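PDB 5YU3: lysine cyclodeaminase, which catalyses the NAD-dependent cyclisation of L-lysine to L-pipecolic acid with release of ammonia, and also recognises L-ornithine and L-2,4-diaminobutyric acid. Local coordinates for residues 47-52 and 63-68; 255-260 and 302-307; 137-142 and 163-168. All coordinates share one frame; numbering follows the deposited sequence.

Contact 1. Residues 47-52 and 63-68; sequences PLRGGL and EWMPHR. With PRO (proline), chain G.
Gly50 and Trp64 form an antiparallel hydrogen-bonded pair, Trp64 N giving to Gly50 O at 2.9 Å and Gly50 N to Trp64 O at 3.2 Å, in the beta hairpin of strands 50-54 and 60-69. The neighbouring Gly51 and Glu63 make a non-hydrogen-bonded pair with CA atoms 3.9 Å apart. With CG set between its backbone N and carbonyl carbon (chi1 47°), the Trp64 indole folds over the glycine strand. CH-pi contacts follow: Gly50 CA stands over the five-membered ring and Gly51 CA over the six-membered ring, while Leu52 CG meets the indole edge 3.7 Å from Trp64 CZ3. A CB on Gly50 would collide with Trp64 NE1. The indole also meets Trp64 of the second subunit, which places the hairpin at the dimer contact.

Arg49 serves the proline pocket instead. Its NE bridges to Glu63 OE2 at 3.1 Å, the guanidinium and carboxylate planes lying 49° apart, and NH2 has a second carboxylate in Glu264. Glu63 OE1 approaches the ligand, 3.4 Å from proline CG. Met65 runs alongside Arg49 and bends at chi3, which brings Met65 CE to the guanidinium edge, 3.6 Å from Arg49 NH1.

Contact 2. Residues 255-260 and 302-307; sequences ADHPEQ and TGFAFE. With NAD (nicotinamide-adenine-dinucleotide), chain F; PRO (proline), chain G.
Asp256 and Thr302 approach to 6.8 Å between CA atoms, where the chain turns from each of two adjacent parallel strands, 252-255 and 297-300, into the helix that follows; this is too far for backbone pairing, and side chains of 255-260 make the link, to backbone amides and to side chains of 302-307. Asp256 OD2 accepts two amides, Gly303 N at 2.8 Å on its syn lone pair and Thr302 N at 2.9 Å from 34° out of the carboxylate plane. Asp256 OD1 takes the hydroxyl of Thr302, OG1 lying 2.9 Å away on the syn side. That hydroxyl in turn accepts from Gln260 NE2 at 3.1 Å, nearly in the amide plane, so two bonds, both from segment 255-260, hold OG1, which donates in one and accepts in the other. An alanine at Asp256 is likely to leave the amides of Thr302 and Gly303 and the threonine hydroxyl without their acceptor, freeing the turn beside the ligands to shift.

His257 N-caps helix 258-264, its ND1 accepting from Gln260 N, while NE2 is bonded to Ser46 O. Its ring points an edge at the face of Phe304 in an offset edge-to-face pair, centroids 5.9 Å apart and planes at 70°.

Gly303 CA lies 3.2 Å from NAD O7N. Braced by Asp256, the Thr302-Gly303 turn borders both nicotinamide amide and bound proline, at the C-terminal edge of a Rossmann-type parallel sheet.

Contact 3. Residues 137-142 and 163-168; sequences DSHTLG and LQRALV
Leu141 bonds to the neighbouring strand through both its N and its O, Leu141 N to Arg165 O at 3.0 Å and Leu141 O to Leu167 N at 2.8 Å, as expected for parallel strands; the short segments run 25° apart. Arg165 carries much of the side-chain contact. Its CB leaves the sheet on the face shared with Thr140 and Leu167, and CG, held between the backbone N and the carbonyl carbon (chi1 69°), starts an extended chain across Thr140. CG packs 3.5 Å from Thr140 OG1 and also nears His139 CE1; CD runs on past the same two groups, which lie on one side of it. Arg165 NE then donates to Thr140 OG1 at 3.0 Å, a straight bond (171°) lying in the guanidinium plane. CZ has Leu167 CD1 above one face of the group. At the tip, NH2 gives to a water 2.9 Å away that also sits beside Thr140 OG1, and it forms a salt bridge with Glu201, whereas NH1 has a long, weak ion pair with Glu191.

Thr140 OG1 is additionally hydrogen-bonded to His139 ND1 at 2.8 Å, which fixes the imidazole. Gln164 CB rests over a face of that ring, 3.3 Å from His139 NE2, and Gln164 N bonds to His139 O.

On the reverse face Leu163 CD1 touches Leu141 CB at 3.8 Å, and both leucines pack on Leu157 of helix 148-160, the crossover of this beta-alpha-beta unit. Leu167 faces helix 195-201, so the strand pair lies between the two helices, with strands 189-192 and 204-207 flanking it in the parallel sheet.

How the contacts relate
Along the chain contact 1 comes first, then contact 3, then contact 2. Contact 1 belongs to the mixed sheet, contact 3 to the parallel, Rossmann-type sheet, and contact 2 follows two strands of that same sheet. Contacts 1 and 2 have centres about 10 Å apart and join directly: Arg49 NH1 reaches Thr302 O at 3.0 Å and Arg49 N reaches Gln260 OE1 at 3.2 Å, both probable hydrogen bonds. Together they supply five of the ten residues of the proline pocket, which lies between the two sheets, beside the nicotinamide. Contact 3 stands apart, its centre about 34 Å from that of contact 1 and 26 Å from that of contact 2, and forms part of the nucleotide-binding framework.

Contact 1. Residues 47-52 and 63-68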
loop_
_atom_site.group_PDB
_atom_site.type_symbol
_atom_site.label_atom_id
_atom_site.label_comp_id
_atom_site.label_asym_id
_atom_site.label_seq_id
_atom_site.Cartn_x
_atom_site.Cartn_y
_atom_site.Cartn_z
ATOM N N PRO A 47 -4.604 -11.590 -0.838
ATOM C CA PRO A 47 -3.518 -11.917 0.089
ATOM C C PRO A 47 -3.750 -11.250 1.434
ATOM O O PRO A 47 -4.540 -10.311 1.563
ATOM C CB PRO A 47 -2.274 -11.363 -0.606
ATOM C CG PRO A 47 -2.896 -10.353 -1.695
ATOM C CD PRO A 47 -4.054 -10.858 -2.035
ATOM N N LEU A 48 -3.064 -11.761 2.455
ATOM C CA LEU A 48 -3.124 -11.141 3.772
ATOM C C LEU A 48 -2.761 -9.670 3.671
ATOM O O LEU A 48 -1.823 -9.296 2.967
ATOM C CB LEU A 48 -2.157 -11.828 4.741
ATOM C CG LEU A 48 -2.471 -13.215 5.284
ATOM C CD1 LEU A 48 -1.338 -13.667 6.209
ATOM C CD2 LEU A 48 -3.790 -13.190 6.021
ATOM N N ARG A 49 -3.507 -8.828 4.377
ATOM C CA ARG A 49 -3.123 -7.431 4.413
ATOM C C ARG A 49 -1.914 -7.239 5.328
ATOM O O ARG A 49 -1.482 -8.152 6.041
ATOM C CB ARG A 49 -4.297 -6.565 4.878
ATOM C CG ARG A 49 -4.798 -6.894 6.266
ATOM C CD ARG A 49 -5.854 -5.891 6.728
ATOM N NE ARG A 49 -6.522 -6.331 7.952
ATOM C CZ ARG A 49 -7.830 -6.559 8.052
ATOM N NH1 ARG A 49 -8.613 -6.369 7.004
ATOM N NH2 ARG A 49 -8.355 -6.965 9.207
ATOM N N GLY A 50 -1.356 -6.025 5.304
ATOM C CA GLY A 50 -0.288 -5.664 6.210
ATOM C C GLY A 50 -0.583 -4.324 6.860
ATOM O O GLY A 50 -1.488 -3.596 6.438
ATOM N N GLY A 51 0.187 -4.007 7.895
ATOM C CA GLY A 51 -0.074 -2.757 8.588
ATOM C C GLY A 51 1.048 -2.346 9.515
ATOM O O GLY A 51 1.982 -3.108 9.789
ATOM N N LEU A 52 0.927 -1.109 9.992
ATOM C CA LEU A 52 1.853 -0.489 10.933
ATOM C C LEU A 52 1.086 -0.118 12.192
ATOM O O LEU A 52 0.144 0.679 12.126
ATOM C CB LEU A 52 2.487 0.773 10.333
ATOM C CG LEU A 52 3.380 0.636 9.097
ATOM C CD1 LEU A 52 3.413 1.934 8.300
ATOM C CD2 LEU A 52 4.778 0.244 9.516
ATOM N N GLU A 63 -3.219 0.290 7.627
ATOM C CA GLU A 63 -3.061 -0.932 6.851
ATOM C C GLU A 63 -3.151 -0.675 5.355
ATOM O O GLU A 63 -3.768 0.289 4.893
ATOM C CB GLU A 63 -4.113 -1.977 7.254
ATOM C CG GLU A 63 -3.969 -2.421 8.703
ATOM C CD GLU A 63 -5.099 -3.325 9.164
ATOM O OE1 GLU A 63 -6.276 -2.948 9.012
ATOM O OE2 GLU A 63 -4.811 -4.422 9.675
ATOM N N TRP A 64 -2.538 -1.593 4.603
ATOM C CA TRP A 64 -2.624 -1.646 3.154
ATOM C C TRP A 64 -3.242 -2.980 2.757
ATOM O O TRP A 64 -2.890 -4.028 3.310
ATOM C CB TRP A 64 -1.239 -1.462 2.503
ATOM C CG TRP A 64 -0.146 -2.296 3.125
ATOM C CD1 TRP A 64 0.230 -3.558 2.755
ATOM C CD2 TRP A 64 0.699 -1.932 4.223
ATOM N NE1 TRP A 64 1.260 -4.001 3.554
ATOM C CE2 TRP A 64 1.573 -3.019 4.455
ATOM C CE3 TRP A 64 0.811 -0.789 5.028
ATOM C CZ2 TRP A 64 2.537 -3.006 5.469
ATOM C CZ3 TRP A 64 1.789 -0.777 6.033
ATOM C CH2 TRP A 64 2.629 -1.880 6.239
ATOM N N MET A 65 -4.183 -2.932 1.814
ATOM C CA MET A 65 -4.999 -4.082 1.426
ATOM C C MET A 65 -5.058 -4.167 -0.095
ATOM O O MET A 65 -5.906 -3.523 -0.735
ATOM C CB MET A 65 -6.403 -3.978 2.028
ATOM C CG MET A 65 -6.386 -3.747 3.531
ATOM S SD MET A 65 -7.998 -3.445 4.288
ATOM C CE MET A 65 -8.953 -4.851 3.707
ATOM N N PRO A 66 -4.182 -4.962 -0.713
ATOM C CA PRO A 66 -4.212 -5.136 -2.166
ATOM C C PRO A 66 -5.083 -6.292 -2.630
ATOM O O PRO A 66 -5.242 -7.309 -1.952
ATOM C CB PRO A 66 -2.738 -5.411 -2.496
ATOM C CG PRO A 66 -2.252 -6.132 -1.144
ATOM C CD PRO A 66 -2.899 -5.557 -0.161
ATOM N N HIS A 67 -5.659 -6.117 -3.820
ATOM C CA HIS A 67 -6.322 -7.213 -4.516
ATOM C C HIS A 67 -6.104 -7.076 -6.015
ATOM O O HIS A 67 -6.394 -6.025 -6.595
ATOM C CB HIS A 67 -7.826 -7.271 -4.236
ATOM C CG HIS A 67 -8.498 -8.424 -4.916
ATOM N ND1 HIS A 67 -8.555 -9.680 -4.354
ATOM C CD2 HIS A 67 -9.090 -8.527 -6.129
ATOM C CE1 HIS A 67 -9.169 -10.504 -5.181
ATOM N NE2 HIS A 67 -9.500 -9.831 -6.270
ATOM N N ARG A 68 -5.645 -8.151 -6.647
ATOM C CA ARG A 68 -5.312 -8.126 -8.064
ATOM C C ARG A 68 -6.322 -8.940 -8.859
ATOM O O ARG A 68 -6.650 -10.075 -8.490
ATOM C CB ARG A 68 -3.894 -8.658 -8.304
ATOM C CG ARG A 68 -3.535 -8.764 -9.794
ATOM C CD ARG A 68 -2.027 -8.925 -10.020
ATOM N NE ARG A 68 -1.733 -9.059 -11.447
ATOM C CZ ARG A 68 -1.444 -10.210 -12.051
ATOM N NH1 ARG A 68 -1.389 -11.344 -11.353
ATOM N NH2 ARG A 68 -1.215 -10.230 -13.359
HETATM N N PRO G . -10.327 -3.707 9.043
HETATM C CA PRO G . -10.793 -2.470 8.217
HETATM C C PRO G . -11.004 -2.863 6.728
HETATM O O PRO G . -11.043 -1.884 5.961
HETATM C CB PRO G . -9.848 -1.628 8.397
HETATM C CG PRO G . -9.406 -1.885 9.929
HETATM C CD PRO G . -9.925 -3.017 10.284
HETATM O OXT PRO G . -11.174 -4.064 6.311
HETATM O O HOH W 1 -4.986 -7.755 0.835
#

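Contact 2. Residues 255-260 and 302-307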
loop_
_atom_site.group_PDB
_atom_site.type_symbol
_atom_site.label_atom_id
_atom_site.label_comp_id
_atom_site.label_asym_id
_atom_site.label_seq_id
_atom_site.Cartn_x
_atom_site.Cartn_y
_atom_site.Cartn_z
ATOM N N ALA A 255 -15.448 -17.728 8.750
ATOM C CA ALA A 255 -14.630 -16.530 8.603
ATOM C C ALA A 255 -14.718 -16.015 7.174
ATOM O O ALA A 255 -14.900 -16.788 6.233
ATOM C CB ALA A 255 -13.166 -16.815 8.943
ATOM N N ASP A 256 -14.577 -14.694 7.014
ATOM C CA ASP A 256 -14.507 -14.173 5.653
ATOM C C ASP A 256 -13.191 -14.558 4.992
ATOM O O ASP A 256 -13.150 -14.814 3.782
ATOM C CB ASP A 256 -14.734 -12.647 5.623
ATOM C CG ASP A 256 -13.756 -11.831 6.481
ATOM O OD1 ASP A 256 -12.855 -12.352 7.197
ATOM O OD2 ASP A 256 -13.925 -10.585 6.454
ATOM N N HIS A 257 -12.141 -14.680 5.778
ATOM C CA HIS A 257 -10.787 -14.888 5.265
ATOM C C HIS A 257 -10.087 -15.696 6.342
ATOM O O HIS A 257 -9.633 -15.135 7.347
ATOM C CB HIS A 257 -10.092 -13.551 5.013
ATOM C CG HIS A 257 -8.806 -13.649 4.252
ATOM N ND1 HIS A 257 -7.733 -14.401 4.686
ATOM C CD2 HIS A 257 -8.410 -13.059 3.098
ATOM C CE1 HIS A 257 -6.735 -14.276 3.825
ATOM N NE2 HIS A 257 -7.121 -13.468 2.851
ATOM N N PRO A 258 -10.050 -17.026 6.212
ATOM C CA PRO A 258 -9.556 -17.854 7.331
ATOM C C PRO A 258 -8.193 -17.451 7.867
ATOM O O PRO A 258 -8.026 -17.301 9.088
ATOM C CB PRO A 258 -9.553 -19.254 6.726
ATOM C CG PRO A 258 -10.685 -19.153 5.592
ATOM C CD PRO A 258 -10.648 -17.916 5.148
ATOM N N GLU A 259 -7.205 -17.267 6.988
ATOM C CA GLU A 259 -5.867 -16.937 7.467
ATOM C C GLU A 259 -5.864 -15.603 8.201
ATOM O O GLU A 259 -5.247 -15.469 9.263
ATOM C CB GLU A 259 -4.871 -16.917 6.307
ATOM C CG GLU A 259 -3.436 -16.704 6.762
ATOM C CD GLU A 259 -2.409 -16.903 5.653
ATOM O OE1 GLU A 259 -2.757 -16.733 4.471
ATOM O OE2 GLU A 259 -1.243 -17.227 5.974
ATOM N N GLN A 260 -6.562 -14.607 7.659
ATOM C CA GLN A 260 -6.641 -13.312 8.332
ATOM C C GLN A 260 -7.379 -13.409 9.661
ATOM O O GLN A 260 -7.006 -12.745 10.637
ATOM C CB GLN A 260 -7.351 -12.320 7.425
ATOM C CG GLN A 260 -6.919 -10.904 7.591
ATOM C CD GLN A 260 -7.212 -10.129 6.343
ATOM O OE1 GLN A 260 -6.340 -9.941 5.494
ATOM N NE2 GLN A 260 -8.464 -9.707 6.194
ATOM N N THR A 302 -13.289 -9.781 9.193
ATOM C CA THR A 302 -12.084 -8.973 9.285
ATOM C C THR A 302 -11.958 -7.966 8.158
ATOM O O THR A 302 -11.209 -6.991 8.311
ATOM C CB THR A 302 -10.824 -9.859 9.289
ATOM O OG1 THR A 302 -10.738 -10.573 8.046
ATOM C CG2 THR A 302 -10.885 -10.849 10.451
ATOM N N GLY A 303 -12.684 -8.164 7.055
ATOM C CA GLY A 303 -12.593 -7.307 5.884
ATOM C C GLY A 303 -11.447 -7.745 4.998
ATOM O O GLY A 303 -10.366 -8.066 5.499
ATOM N N PHE A 304 -11.659 -7.800 3.689
ATOM C CA PHE A 304 -10.532 -8.081 2.820
ATOM C C PHE A 304 -10.717 -7.325 1.512
ATOM O O PHE A 304 -11.825 -6.910 1.149
ATOM C CB PHE A 304 -10.304 -9.605 2.623
ATOM C CG PHE A 304 -11.428 -10.351 1.952
ATOM C CD1 PHE A 304 -12.617 -10.632 2.630
ATOM C CD2 PHE A 304 -11.268 -10.847 0.665
ATOM C CE1 PHE A 304 -13.635 -11.347 2.018
ATOM C CE2 PHE A 304 -12.286 -11.567 0.039
ATOM C CZ PHE A 304 -13.472 -11.820 0.722
ATOM N N ALA A 305 -9.590 -7.123 0.823
ATOM C CA ALA A 305 -9.522 -6.128 -0.243
ATOM C C ALA A 305 -10.468 -6.429 -1.403
ATOM O O ALA A 305 -10.916 -5.499 -2.081
ATOM C CB ALA A 305 -8.076 -6.020 -0.737
ATOM N N PHE A 306 -10.763 -7.707 -1.675
ATOM C CA PHE A 306 -11.743 -8.046 -2.708
ATOM C C PHE A 306 -13.063 -7.323 -2.474
ATOM O O PHE A 306 -13.715 -6.886 -3.426
ATOM C CB PHE A 306 -11.968 -9.561 -2.737
ATOM C CG PHE A 306 -12.937 -10.035 -3.791
ATOM C CD1 PHE A 306 -12.685 -9.834 -5.136
ATOM C CD2 PHE A 306 -14.089 -10.722 -3.425
ATOM C CE1 PHE A 306 -13.572 -10.296 -6.106
ATOM C CE2 PHE A 306 -14.975 -11.187 -4.384
ATOM C CZ PHE A 306 -14.712 -10.976 -5.729
ATOM N N GLU A 307 -13.482 -7.200 -1.212
ATOM C CA GLU A 307 -14.733 -6.501 -0.928
ATOM C C GLU A 307 -14.635 -5.035 -1.321
ATOM O O GLU A 307 -15.595 -4.459 -1.843
ATOM C CB GLU A 307 -15.095 -6.621 0.548
ATOM C CG GLU A 307 -15.207 -8.068 1.043
ATOM C CD GLU A 307 -15.420 -8.168 2.546
ATOM O OE1 GLU A 307 -14.924 -7.297 3.285
ATOM O OE2 GLU A 307 -16.094 -9.130 2.991
HETATM P PA NAD F . -16.058 3.851 15.953
HETATM O O1A NAD F . -14.973 4.493 16.760
HETATM O O2A NAD F . -16.946 4.704 15.067
HETATM O O5B NAD F . -17.056 3.097 16.965
HETATM C C5B NAD F . -16.540 2.135 17.893
HETATM C C4B NAD F . -17.432 2.206 19.124
HETATM O O4B NAD F . -17.082 1.149 20.021
HETATM C C3B NAD F . -17.223 3.509 19.902
HETATM O O3B NAD F . -18.467 4.236 19.994
HETATM C C2B NAD F . -16.749 3.046 21.270
HETATM O O2B NAD F . -17.240 3.834 22.352
HETATM C C1B NAD F . -17.316 1.645 21.334
HETATM N N9A NAD F . -16.689 0.720 22.302
HETATM C C8A NAD F . -15.387 0.626 22.659
HETATM N N7A NAD F . -15.218 -0.384 23.572
HETATM C C5A NAD F . -16.435 -0.936 23.786
HETATM C C6A NAD F . -16.997 -2.021 24.613
HETATM N N6A NAD F . -16.201 -2.763 25.419
HETATM N N1A NAD F . -18.323 -2.264 24.514
HETATM C C2A NAD F . -19.151 -1.555 23.724
HETATM N N3A NAD F . -18.715 -0.543 22.956
HETATM C C4A NAD F . -17.396 -0.204 22.947
HETATM O O3 NAD F . -15.356 2.696 15.050
HETATM P PN NAD F . -16.027 1.839 13.877
HETATM O O1N NAD F . -17.474 1.587 14.231
HETATM O O2N NAD F . -15.666 2.491 12.560
HETATM O O5D NAD F . -15.190 0.462 13.947
HETATM C C5D NAD F . -15.443 -0.481 14.990
HETATM C C4D NAD F . -14.580 -1.721 14.754
HETATM O O4D NAD F . -14.879 -2.286 13.478
HETATM C C3D NAD F . -13.098 -1.386 14.724
HETATM O O3D NAD F . -12.368 -2.471 15.338
HETATM C C2D NAD F . -12.775 -1.375 13.246
HETATM O O2D NAD F . -11.381 -1.567 12.972
HETATM C C1D NAD F . -13.652 -2.520 12.783
HETATM N N1N NAD F . -13.904 -2.570 11.348
HETATM C C2N NAD F . -14.052 -3.776 10.784
HETATM C C3N NAD F . -14.290 -3.905 9.423
HETATM C C7N NAD F . -14.464 -5.271 8.848
HETATM O O7N NAD F . -14.443 -5.434 7.645
HETATM N N7N NAD F . -14.687 -6.293 9.692
HETATM C C4N NAD F . -14.419 -2.760 8.630
HETATM C C5N NAD F . -14.290 -1.521 9.254
HETATM C C6N NAD F . -14.041 -1.444 10.625
HETATM N N PRO G . -10.327 -3.707 9.043
HETATM C CA PRO G . -10.793 -2.470 8.217
HETATM C C PRO G . -11.004 -2.863 6.728
HETATM O O PRO G . -11.043 -1.884 5.961
HETATM C CB PRO G . -9.848 -1.628 8.397
HETATM C CG PRO G . -9.406 -1.885 9.929
HETATM C CD PRO G . -9.925 -3.017 10.284
HETATM O OXT PRO G . -11.174 -4.064 6.311
HETATM O O HOH W 2 -16.101 -9.427 5.487
#

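Contact 3. Residues 137-142 and 163-168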
loop_
_atom_site.group_PDB
_atom_site.type_symbol
_atom_site.label_atom_id
_atom_site.label_comp_id
_atom_site.label_asym_id
_atom_site.label_seq_id
_atom_site.Cartn_x
_atom_site.Cartn_y
_atom_site.Cartn_z
ATOM N N ASP A 137 -36.882 -15.016 9.923
ATOM C CA ASP A 137 -37.877 -14.191 10.590
ATOM C C ASP A 137 -37.289 -13.420 11.767
ATOM O O ASP A 137 -38.043 -12.944 12.628
ATOM C CB ASP A 137 -39.069 -15.049 11.037
ATOM C CG ASP A 137 -38.673 -16.151 12.005
ATOM O OD1 ASP A 137 -37.461 -16.397 12.181
ATOM O OD2 ASP A 137 -39.579 -16.784 12.592
ATOM N N SER A 138 -35.958 -13.288 11.818
ATOM C CA SER A 138 -35.304 -12.501 12.859
ATOM C C SER A 138 -35.939 -11.123 12.985
ATOM O O SER A 138 -36.095 -10.399 11.997
ATOM C CB SER A 138 -33.813 -12.359 12.547
ATOM O OG SER A 138 -33.128 -13.585 12.757
ATOM N N HIS A 139 -36.284 -10.760 14.212
ATOM C CA HIS A 139 -37.035 -9.549 14.495
ATOM C C HIS A 139 -36.261 -8.550 15.346
ATOM O O HIS A 139 -36.478 -7.340 15.215
ATOM C CB HIS A 139 -38.375 -9.967 15.161
ATOM C CG HIS A 139 -39.030 -8.924 16.014
ATOM N ND1 HIS A 139 -38.496 -8.477 17.206
ATOM C CD2 HIS A 139 -40.230 -8.307 15.888
ATOM C CE1 HIS A 139 -39.313 -7.590 17.749
ATOM N NE2 HIS A 139 -40.375 -7.472 16.971
ATOM N N THR A 140 -35.337 -9.016 16.185
ATOM C CA THR A 140 -34.609 -8.165 17.120
ATOM C C THR A 140 -33.120 -8.221 16.824
ATOM O O THR A 140 -32.505 -9.287 16.925
ATOM C CB THR A 140 -34.858 -8.596 18.566
ATOM O OG1 THR A 140 -36.233 -8.362 18.901
ATOM C CG2 THR A 140 -33.957 -7.815 19.513
ATOM N N LEU A 141 -32.538 -7.075 16.493
ATOM C CA LEU A 141 -31.100 -6.963 16.300
ATOM C C LEU A 141 -30.460 -6.416 17.566
ATOM O O LEU A 141 -31.004 -5.512 18.211
ATOM C CB LEU A 141 -30.773 -6.052 15.106
ATOM C CG LEU A 141 -29.317 -5.596 14.918
ATOM C CD1 LEU A 141 -28.461 -6.785 14.498
ATOM C CD2 LEU A 141 -29.235 -4.478 13.869
ATOM N N GLY A 142 -29.313 -6.975 17.929
ATOM C CA GLY A 142 -28.477 -6.428 18.984
ATOM C C GLY A 142 -27.241 -5.789 18.375
ATOM O O GLY A 142 -26.667 -6.325 17.422
ATOM N N LEU A 163 -36.418 -6.859 10.499
ATOM C CA LEU A 163 -36.094 -6.322 11.812
ATOM C C LEU A 163 -37.141 -5.312 12.251
ATOM O O LEU A 163 -37.521 -4.418 11.489
ATOM C CB LEU A 163 -34.717 -5.660 11.800
ATOM C CG LEU A 163 -33.517 -6.558 11.504
ATOM C CD1 LEU A 163 -32.235 -5.757 11.649
ATOM C CD2 LEU A 163 -33.486 -7.772 12.430
ATOM N N GLN A 164 -37.601 -5.455 13.493
ATOM C CA GLN A 164 -38.534 -4.508 14.076
ATOM C C GLN A 164 -37.922 -3.654 15.171
ATOM O O GLN A 164 -38.442 -2.568 15.448
ATOM C CB GLN A 164 -39.759 -5.242 14.636
ATOM C CG GLN A 164 -40.614 -5.878 13.550
ATOM C CD GLN A 164 -41.583 -4.884 12.932
ATOM O OE1 GLN A 164 -42.059 -5.077 11.810
ATOM N NE2 GLN A 164 -41.879 -3.808 13.665
ATOM N N ARG A 165 -36.834 -4.096 15.791
ATOM C CA ARG A 165 -36.224 -3.294 16.837
ATOM C C ARG A 165 -34.750 -3.632 16.943
ATOM O O ARG A 165 -34.302 -4.707 16.535
ATOM C CB ARG A 165 -36.921 -3.495 18.189
ATOM C CG ARG A 165 -36.701 -4.853 18.790
ATOM C CD ARG A 165 -37.330 -4.939 20.172
ATOM N NE ARG A 165 -37.122 -6.252 20.773
ATOM C CZ ARG A 165 -37.209 -6.494 22.078
ATOM N NH1 ARG A 165 -37.492 -5.506 22.919
ATOM N NH2 ARG A 165 -36.996 -7.718 22.539
ATOM N N ALA A 166 -34.001 -2.678 17.483
ATOM C CA ALA A 166 -32.576 -2.829 17.744
ATOM C C ALA A 166 -32.319 -2.483 19.201
ATOM O O ALA A 166 -32.670 -1.384 19.652
ATOM C CB ALA A 166 -31.745 -1.932 16.813
ATOM N N LEU A 167 -31.728 -3.427 19.937
ATOM C CA LEU A 167 -31.273 -3.223 21.309
ATOM C C LEU A 167 -29.776 -2.945 21.267
ATOM O O LEU A 167 -29.019 -3.765 20.739
ATOM C CB LEU A 167 -31.556 -4.464 22.154
ATOM C CG LEU A 167 -32.993 -4.993 22.227
ATOM C CD1 LEU A 167 -33.037 -6.260 23.073
ATOM C CD2 LEU A 167 -33.927 -3.934 22.802
ATOM N N VAL A 168 -29.347 -1.793 21.795
ATOM C CA VAL A 168 -28.004 -1.301 21.499
ATOM C C VAL A 168 -27.265 -0.882 22.764
ATOM O O VAL A 168 -27.855 -0.390 23.733
ATOM C CB VAL A 168 -28.044 -0.133 20.473
ATOM C CG1 VAL A 168 -28.904 -0.505 19.289
ATOM C CG2 VAL A 168 -28.551 1.153 21.109
HETATM O O HOH W 3 -36.453 -10.376 21.410
#